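Local coordinates for protein amine Dehydrogenase (PDB 1JMX) that probably oxidises primary amines, as the beta-propeller subunit of a three-chain dehydrogenase that carries heme c, and itself helps line a heme c pocket, at residues 273-278 / 294-299; 315-320 / 329-334. All blocks are in the same frame, centred on the assembly; numbering follows the deposited sequence.

In the fold
The chain is built of antiparallel sheets, consistent with a seven-bladed beta-propeller. Contact 1 comes first along the chain and closes before contact 2 opens. It packs the loop between the blade that ends with strand 286-292 and the blade that begins with strand 299-302 against the turn between strands 269-274 and 276-281. Contact 2 is the outer hairpin of that next blade. The two centres lie about 13 Å apart on the same side of the chain's centre. They meet mainly at Asp-317. Asp-317 OD2 lies 2.7 Å from Tyr-297 OH, and Asp-317 OD1 lies 3.1 Å from His-295 NE2, both probable hydrogen bonds. The crossing loop is thereby tied to both blades.

Contact 1 of 2, residues 273-278 / 294-299; sequences VLNRLA and DHTYYC
Two hydrogen bonds join the turn at Leu-274 and Asn-275 to residues 296-297. In the backbone, Tyr-297 N gives a nearly straight bond to Leu-274 O, 3.0 Å at 167°, in the carbonyl plane. Two CA-H...O contacts flank it, from Thr-296 CA to Leu-274 O and from Leu-274 CA to Tyr-297 O.

The second bond joins side chains. Thr-296 OG1 donates to Asn-275 OD1 over 2.6 Å, nearly along the C=O axis. Asn-275 CG (chi1 -75°) and Thr-296 OG1 (chi1 -61°) both stand anti to their own carbonyl carbons. The backbone of a neighbouring subunit also bonds Thr-296 OG1 and Asn-275 ND2, so the pair lies at a subunit interface. His-295 ND1 bonds Thr-296 O at 2.8 Å.

Apolar contacts fill in around these bonds. Leu-274 and Thr-296 lie side by side, with CD2 3.8 Å from CG2. The same Leu-274 CD2 reaches the edge of the Tyr-298 ring at CD1, 4.2 Å away. Val-273 CG2 touches Tyr-297 CB at 4.1 Å. The His-295 ring lies over one face of the Tyr-297 ring, toward the rim.

Such a crossing, from the outer strand of one blade to the first strand of the next, is characteristic of a beta-propeller.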
loop_
_atom_site.group_PDB
_atom_site.type_symbol
_atom_site.label_atom_id
_atom_site.label_comp_id
_atom_site.label_asym_id
_atom_site.label_seq_id
_atom_site.Cartn_x
_atom_site.Cartn_y
_atom_site.Cartn_z
ATOM N N VAL B 273 -16.521 -0.622 -18.809
ATOM C CA VAL B 273 -16.927 0.069 -17.584
ATOM C C VAL B 273 -15.924 0.042 -16.421
ATOM O O VAL B 273 -15.110 -0.868 -16.308
ATOM C CB VAL B 273 -18.301 -0.492 -17.061
ATOM C CG1 VAL B 273 -18.127 -1.893 -16.493
ATOM C CG2 VAL B 273 -18.921 0.439 -16.017
ATOM N N LEU B 274 -15.989 1.088 -15.600
ATOM C CA LEU B 274 -15.198 1.258 -14.381
ATOM C C LEU B 274 -15.751 2.514 -13.712
ATOM O O LEU B 274 -16.696 2.424 -12.939
ATOM C CB LEU B 274 -13.690 1.366 -14.648
ATOM C CG LEU B 274 -12.720 1.056 -13.484
ATOM C CD1 LEU B 274 -12.438 2.262 -12.628
ATOM C CD2 LEU B 274 -13.256 -0.074 -12.627
ATOM N N ASN B 275 -15.205 3.683 -14.045
ATOM C CA ASN B 275 -15.685 4.946 -13.479
ATOM C C ASN B 275 -16.716 5.588 -14.403
ATOM O O ASN B 275 -17.590 6.323 -13.954
ATOM C CB ASN B 275 -14.524 5.889 -13.168
ATOM C CG ASN B 275 -13.762 5.469 -11.919
ATOM O OD1 ASN B 275 -14.275 4.716 -11.092
ATOM N ND2 ASN B 275 -12.534 5.960 -11.776
ATOM N N ARG B 276 -16.606 5.287 -15.693
ATOM C CA ARG B 276 -17.553 5.751 -16.703
ATOM C C ARG B 276 -17.957 4.526 -17.513
ATOM O O ARG B 276 -17.232 3.533 -17.551
ATOM C CB ARG B 276 -16.916 6.761 -17.667
ATOM C CG ARG B 276 -16.788 8.177 -17.145
ATOM C CD ARG B 276 -16.747 9.174 -18.300
ATOM N NE ARG B 276 -15.832 8.747 -19.357
ATOM C CZ ARG B 276 -15.659 9.390 -20.510
ATOM N NH1 ARG B 276 -16.333 10.503 -20.764
ATOM N NH2 ARG B 276 -14.838 8.900 -21.428
ATOM N N LEU B 277 -19.125 4.586 -18.137
ATOM C CA LEU B 277 -19.585 3.499 -18.987
ATOM C C LEU B 277 -19.354 4.048 -20.394
ATOM O O LEU B 277 -19.950 5.054 -20.763
ATOM C CB LEU B 277 -21.080 3.241 -18.766
ATOM C CG LEU B 277 -21.702 1.859 -19.045
ATOM C CD1 LEU B 277 -23.211 2.019 -19.181
ATOM C CD2 LEU B 277 -21.149 1.217 -20.299
ATOM N N ALA B 278 -18.464 3.434 -21.161
ATOM C CA ALA B 278 -18.190 3.918 -22.509
ATOM C C ALA B 278 -18.721 2.989 -23.591
ATOM O O ALA B 278 -18.698 1.769 -23.451
ATOM C CB ALA B 278 -16.710 4.163 -22.698
ATOM N N ASP B 294 -23.049 6.544 -10.855
ATOM C CA ASP B 294 -23.316 6.969 -9.483
ATOM C C ASP B 294 -22.121 6.606 -8.602
ATOM O O ASP B 294 -21.943 7.164 -7.523
ATOM C CB ASP B 294 -24.582 6.295 -8.953
ATOM C CG ASP B 294 -25.857 6.810 -9.621
ATOM O OD1 ASP B 294 -25.794 7.607 -10.587
ATOM O OD2 ASP B 294 -26.945 6.403 -9.166
ATOM N N HIS B 295 -21.335 5.638 -9.067
ATOM C CA HIS B 295 -20.129 5.173 -8.389
ATOM C C HIS B 295 -19.432 4.169 -9.302
ATOM O O HIS B 295 -19.932 3.860 -10.387
ATOM C CB HIS B 295 -20.440 4.559 -7.006
ATOM C CG HIS B 295 -21.369 3.382 -7.045
ATOM N ND1 HIS B 295 -20.948 2.110 -7.367
ATOM C CD2 HIS B 295 -22.691 3.279 -6.771
ATOM C CE1 HIS B 295 -21.966 1.275 -7.288
ATOM N NE2 HIS B 295 -23.036 1.959 -6.930
ATOM N N THR B 296 -18.261 3.699 -8.889
ATOM C CA THR B 296 -17.515 2.732 -9.683
ATOM C C THR B 296 -18.272 1.417 -9.780
ATOM O O THR B 296 -18.896 0.980 -8.814
ATOM C CB THR B 296 -16.128 2.452 -9.070
ATOM O OG1 THR B 296 -15.376 3.659 -9.048
ATOM C CG2 THR B 296 -15.358 1.431 -9.880
ATOM N N TYR B 297 -18.278 0.845 -10.978
ATOM C CA TYR B 297 -18.900 -0.448 -11.235
ATOM C C TYR B 297 -17.812 -1.277 -11.918
ATOM O O TYR B 297 -16.990 -0.734 -12.655
ATOM C CB TYR B 297 -20.124 -0.317 -12.144
ATOM C CG TYR B 297 -21.364 0.227 -11.465
ATOM C CD1 TYR B 297 -21.693 1.579 -11.554
ATOM C CD2 TYR B 297 -22.221 -0.613 -10.748
ATOM C CE1 TYR B 297 -22.838 2.085 -10.948
ATOM C CE2 TYR B 297 -23.372 -0.118 -10.141
ATOM C CZ TYR B 297 -23.671 1.235 -10.241
ATOM O OH TYR B 297 -24.784 1.747 -9.608
ATOM N N TYR B 298 -17.773 -2.575 -11.640
ATOM C CA TYR B 298 -16.750 -3.444 -12.221
ATOM C C TYR B 298 -17.150 -4.217 -13.467
ATOM O O TYR B 298 -16.426 -4.247 -14.462
ATOM C CB TYR B 298 -16.340 -4.531 -11.229
ATOM C CG TYR B 298 -15.542 -4.130 -10.019
ATOM C CD1 TYR B 298 -14.710 -3.006 -10.021
ATOM C CD2 TYR B 298 -15.557 -4.937 -8.881
ATOM C CE1 TYR B 298 -13.903 -2.710 -8.910
ATOM C CE2 TYR B 298 -14.769 -4.654 -7.787
ATOM C CZ TYR B 298 -13.943 -3.549 -7.798
ATOM O OH TYR B 298 -13.157 -3.311 -6.696
ATOM N N CYS B 299 -18.302 -4.868 -13.370
ATOM C CA CYS B 299 -18.764 -5.778 -14.398
ATOM C C CYS B 299 -20.038 -5.496 -15.192
ATOM O O CYS B 299 -21.110 -5.303 -14.622
ATOM C CB CYS B 299 -18.871 -7.150 -13.733
ATOM S SG CYS B 299 -18.933 -8.540 -14.822
#

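Contact 2 of 2, residues 315-320 / 329-334; sequences FNDLAV and VKNIKL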
loop_
_atom_site.group_PDB
_atom_site.type_symbol
_atom_site.label_atom_id
_atom_site.label_comp_id
_atom_site.label_asym_id
_atom_site.label_seq_id
_atom_site.Cartn_x
_atom_site.Cartn_y
_atom_site.Cartn_z
ATOM N N PHE B 315 -20.683 -2.277 -4.888
ATOM C CA PHE B 315 -21.604 -2.200 -3.768
ATOM C C PHE B 315 -22.737 -3.200 -3.941
ATOM O O PHE B 315 -22.582 -4.185 -4.650
ATOM C CB PHE B 315 -22.161 -0.777 -3.620
ATOM C CG PHE B 315 -21.146 0.240 -3.165
ATOM C CD1 PHE B 315 -21.151 1.525 -3.694
ATOM C CD2 PHE B 315 -20.198 -0.076 -2.201
ATOM C CE1 PHE B 315 -20.228 2.478 -3.270
ATOM C CE2 PHE B 315 -19.274 0.875 -1.774
ATOM C CZ PHE B 315 -19.293 2.149 -2.310
ATOM N N ASN B 316 -23.887 -2.925 -3.326
ATOM C CA ASN B 316 -25.029 -3.829 -3.394
ATOM C C ASN B 316 -26.137 -3.486 -4.382
ATOM O O ASN B 316 -27.258 -3.961 -4.218
ATOM C CB ASN B 316 -25.635 -4.027 -1.999
ATOM C CG ASN B 316 -26.215 -2.760 -1.438
ATOM O OD1 ASN B 316 -26.039 -1.685 -1.999
ATOM N ND2 ASN B 316 -26.911 -2.876 -0.319
ATOM N N ASP B 317 -25.849 -2.673 -5.396
ATOM C CA ASP B 317 -26.881 -2.341 -6.375
ATOM C C ASP B 317 -26.492 -2.561 -7.835
ATOM O O ASP B 317 -25.336 -2.369 -8.224
ATOM C CB ASP B 317 -27.391 -0.896 -6.185
ATOM C CG ASP B 317 -26.368 0.159 -6.596
ATOM O OD1 ASP B 317 -25.478 0.471 -5.786
ATOM O OD2 ASP B 317 -26.458 0.687 -7.721
ATOM N N LEU B 318 -27.459 -3.034 -8.618
ATOM C CA LEU B 318 -27.275 -3.229 -10.050
ATOM C C LEU B 318 -27.829 -1.985 -10.736
ATOM O O LEU B 318 -28.921 -1.525 -10.410
ATOM C CB LEU B 318 -28.088 -4.420 -10.582
ATOM C CG LEU B 318 -27.862 -5.892 -10.238
ATOM C CD1 LEU B 318 -26.424 -6.286 -10.491
ATOM C CD2 LEU B 318 -28.259 -6.133 -8.815
ATOM N N ALA B 319 -27.065 -1.412 -11.652
ATOM C CA ALA B 319 -27.558 -0.266 -12.392
ATOM C C ALA B 319 -28.099 -0.868 -13.683
ATOM O O ALA B 319 -27.491 -1.780 -14.241
ATOM C CB ALA B 319 -26.430 0.719 -12.690
ATOM N N VAL B 320 -29.285 -0.445 -14.104
ATOM C CA VAL B 320 -29.864 -0.954 -15.343
ATOM C C VAL B 320 -29.824 0.193 -16.336
ATOM O O VAL B 320 -30.344 1.269 -16.066
ATOM C CB VAL B 320 -31.322 -1.440 -15.176
ATOM C CG1 VAL B 320 -31.810 -2.060 -16.478
ATOM C CG2 VAL B 320 -31.418 -2.455 -14.053
ATOM N N VAL B 329 -31.794 3.480 -16.418
ATOM C CA VAL B 329 -33.241 3.327 -16.331
ATOM C C VAL B 329 -33.644 3.126 -14.874
ATOM O O VAL B 329 -34.616 3.725 -14.411
ATOM C CB VAL B 329 -33.733 2.122 -17.189
ATOM C CG1 VAL B 329 -35.233 1.911 -17.011
ATOM C CG2 VAL B 329 -33.404 2.356 -18.663
ATOM N N LYS B 330 -32.911 2.277 -14.154
ATOM C CA LYS B 330 -33.212 2.041 -12.745
ATOM C C LYS B 330 -32.098 1.326 -12.007
ATOM O O LYS B 330 -31.045 1.065 -12.574
ATOM C CB LYS B 330 -34.537 1.283 -12.570
ATOM C CG LYS B 330 -34.605 -0.065 -13.246
ATOM C CD LYS B 330 -35.965 -0.719 -13.027
ATOM C CE LYS B 330 -36.169 -1.100 -11.559
ATOM N NZ LYS B 330 -37.338 -2.030 -11.348
ATOM N N ASN B 331 -32.323 1.069 -10.723
ATOM C CA ASN B 331 -31.360 0.378 -9.882
ATOM C C ASN B 331 -32.057 -0.730 -9.135
ATOM O O ASN B 331 -33.154 -0.537 -8.604
ATOM C CB ASN B 331 -30.739 1.319 -8.840
ATOM C CG ASN B 331 -29.817 2.330 -9.452
ATOM O OD1 ASN B 331 -30.204 3.474 -9.691
ATOM N ND2 ASN B 331 -28.586 1.914 -9.726
ATOM N N ILE B 332 -31.415 -1.892 -9.105
ATOM C CA ILE B 332 -31.932 -3.041 -8.383
ATOM C C ILE B 332 -31.100 -3.085 -7.108
ATOM O O ILE B 332 -29.878 -3.227 -7.163
ATOM C CB ILE B 332 -31.729 -4.357 -9.184
ATOM C CG1 ILE B 332 -32.510 -4.301 -10.501
ATOM C CG2 ILE B 332 -32.164 -5.569 -8.348
ATOM C CD1 ILE B 332 -32.232 -5.461 -11.419
ATOM N N LYS B 333 -31.751 -2.871 -5.972
ATOM C CA LYS B 333 -31.063 -2.906 -4.686
ATOM C C LYS B 333 -31.084 -4.346 -4.177
ATOM O O LYS B 333 -32.152 -4.933 -4.009
ATOM C CB LYS B 333 -31.749 -1.959 -3.692
ATOM C CG LYS B 333 -31.199 -1.983 -2.259
ATOM C CD LYS B 333 -29.773 -1.458 -2.163
ATOM C CE LYS B 333 -29.664 0.010 -2.598
ATOM N NZ LYS B 333 -28.259 0.533 -2.497
ATOM N N LEU B 334 -29.902 -4.927 -4.000
ATOM C CA LEU B 334 -29.776 -6.301 -3.519
ATOM C C LEU B 334 -29.711 -6.391 -1.997
ATOM O O LEU B 334 -29.122 -5.532 -1.336
ATOM C CB LEU B 334 -28.505 -6.935 -4.069
ATOM C CG LEU B 334 -28.319 -7.058 -5.571
ATOM C CD1 LEU B 334 -26.924 -7.583 -5.843
ATOM C CD2 LEU B 334 -29.376 -7.979 -6.132
#
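The outer beta hairpin of a propeller blade holds this contact, with strands 317-320 and 329-333 antiparallel at 163°. Leu-318 and Ile-332 form a hydrogen-bonded pair, with N to O distances of 2.8 Å both ways. Val-320 N bonds Lys-330 O. Val-320 O takes Val-329 N at 2.7 Å and, weakly, Lys-330 N, so the two form a classic beta bulge. At the other end, Leu-334 N donates to Asn-316 O at 2.8 Å, nearly along the C=O axis.

Leu-318, Val-320 and Ile-332 share one face, where Val-320 CG2 meets Ile-332 CD1 at 4.1 Å. Leu-334, just past the strand end, crosses Leu-318 at about a right angle, its CG pressed tightly on Leu-318 CD2 at 3.4 Å. Both also touch Val-16 of strand 12-18, in the next blade.

Asp-317 and Asn-331 share the opposite face. Asp-317 CG sits between the backbone N and the carbonyl carbon (chi1 71°), its carboxylate taken up by Tyr-297 and His-295 of contact 1. Lys-333 bends at chi2 and chi3, and its NZ donates to Asn-316 OD1 at 3.2 Å, from above the amide plane. Lys-333 NZ is 4.3 Å from Asp-317 OD1, too far for a salt bridge, but may favour the ionised carboxylate.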